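Local coordinates for protein aminotransferase (Neisseria meningitidis Z2491, PDB 3JTX) that probably transfers amino groups between amino acids and 2-oxo acids, using a pyridoxal phosphate cofactor held covalently as a Schiff base, at residues 126-130 with 359-363. Coordinates in Å, arbitrary orientation, origin at the centre of the assembly. Numbering follows the deposited sequence.
Sequences PNPFY and LARDT
The chain leaves strand 122-127 after Asn127 through a cis peptide bond to Pro128, which proline tolerates because its ring brings cis and trans closer in energy than in other residues, and meets the segment 359-363, extended from Ala360 onward, with Pro128 CA 4.2 Å from Ala360 CA. Three hydrogen bonds join them. The side-chain carboxamide of Asn127 (chi1 t, chi2 31°) acts as a surrogate peptide group: Arg361 N donates to Asn127 OD1 over 3.0 Å, while Asn127 ND2 donates to Arg361 O over 2.7 Å, so asparagine, with donor and acceptor side by side, satisfies both backbone groups of one residue. Beyond the proline, Phe129 N donates to Leu359 O at 2.8 Å. Apolar packing fills the space between: Pro128 CB lies 4.1 Å from Leu359 CB, and Pro128 CG 4.2 Å from Ala360 CB, whose methyl permits close approach. Phe129 (chi1 p) turns its ring edge to the backbone, CE1 3.7 Å from Arg361 N. The contact ties the C-terminal end of a strand of the large-domain sheet, characteristic of fold-type I PLP enzymes, to the loop between strands 354-355 and 372-376. Strand 143-148 flanks it through Phe146, and Arg361 reaches Glu134 of helix 131-139 in a salt bridge.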
# COMPACT_ATOMS: atom_id res chain seq x y z
N PRO A 126 -2.61 23.34 5.06
CA PRO A 126 -1.89 24.33 5.85
C PRO A 126 -0.54 24.64 5.20
O PRO A 126 -0.07 23.87 4.34
CB PRO A 126 -1.70 23.63 7.20
CG PRO A 126 -1.68 22.18 6.84
CD PRO A 126 -2.72 22.06 5.78
N ASN A 127 0.04 25.78 5.59
CA ASN A 127 1.36 26.20 5.12
C ASN A 127 2.08 26.90 6.27
O ASN A 127 1.62 27.96 6.71
CB ASN A 127 1.22 27.12 3.92
CG ASN A 127 2.51 27.32 3.16
OD1 ASN A 127 3.38 26.43 3.09
ND2 ASN A 127 2.63 28.50 2.52
N PRO A 128 3.18 26.31 6.80
CA PRO A 128 3.90 25.10 6.36
C PRO A 128 3.07 23.82 6.28
O PRO A 128 2.09 23.66 7.03
CB PRO A 128 5.02 24.95 7.41
CG PRO A 128 5.20 26.28 7.98
CD PRO A 128 3.81 26.90 7.98
N PHE A 129 3.47 22.93 5.37
CA PHE A 129 2.69 21.73 5.05
C PHE A 129 3.50 20.45 5.23
O PHE A 129 4.72 20.48 5.37
CB PHE A 129 2.14 21.82 3.61
CG PHE A 129 3.19 21.86 2.53
CD1 PHE A 129 3.77 23.06 2.15
CD2 PHE A 129 3.57 20.70 1.87
CE1 PHE A 129 4.74 23.10 1.16
CE2 PHE A 129 4.52 20.73 0.86
CZ PHE A 129 5.12 21.94 0.51
N TYR A 130 2.80 19.32 5.25
CA TYR A 130 3.42 18.00 5.22
C TYR A 130 3.44 17.54 3.78
O TYR A 130 2.42 17.58 3.09
CB TYR A 130 2.64 17.01 6.10
CG TYR A 130 3.16 15.59 6.17
CD1 TYR A 130 4.44 15.31 6.63
CD2 TYR A 130 2.34 14.52 5.84
CE1 TYR A 130 4.90 13.98 6.74
CE2 TYR A 130 2.79 13.18 5.94
CZ TYR A 130 4.06 12.92 6.38
OH TYR A 130 4.48 11.60 6.46
N LEU A 359 9.81 23.62 4.58
CA LEU A 359 8.52 22.97 4.86
C LEU A 359 7.33 23.77 4.34
O LEU A 359 6.17 23.43 4.62
CB LEU A 359 8.36 22.78 6.39
CG LEU A 359 9.42 21.93 7.08
CD1 LEU A 359 9.20 21.89 8.60
CD2 LEU A 359 9.37 20.53 6.50
N ALA A 360 7.62 24.84 3.58
CA ALA A 360 6.59 25.77 3.17
C ALA A 360 6.73 26.20 1.72
O ALA A 360 7.81 26.10 1.12
CB ALA A 360 6.62 26.99 4.07
N ARG A 361 5.62 26.65 1.15
CA ARG A 361 5.61 27.35 -0.12
C ARG A 361 5.37 28.85 0.06
O ARG A 361 4.68 29.29 0.96
CB ARG A 361 4.56 26.77 -1.07
CG ARG A 361 4.95 27.06 -2.50
CD ARG A 361 3.99 26.63 -3.48
NE ARG A 361 3.98 25.19 -3.73
CZ ARG A 361 3.18 24.64 -4.64
NH1 ARG A 361 2.37 25.42 -5.36
NH2 ARG A 361 3.18 23.33 -4.83
N ASP A 362 5.99 29.61 -0.83
CA ASP A 362 5.76 31.06 -0.90
C ASP A 362 4.34 31.43 -1.40
O ASP A 362 3.76 30.79 -2.27
CB ASP A 362 6.84 31.74 -1.76
CG ASP A 362 7.50 32.90 -1.04
OD1 ASP A 362 6.80 33.86 -0.64
OD2 ASP A 362 8.73 32.84 -0.87
N THR A 363 3.77 32.48 -0.79
CA THR A 363 2.42 32.93 -1.13
C THR A 363 2.36 34.45 -1.27
O THR A 363 3.34 35.15 -1.00
CB THR A 363 1.37 32.51 -0.06
OG1 THR A 363 1.54 33.32 1.13
CG2 THR A 363 1.51 31.02 0.29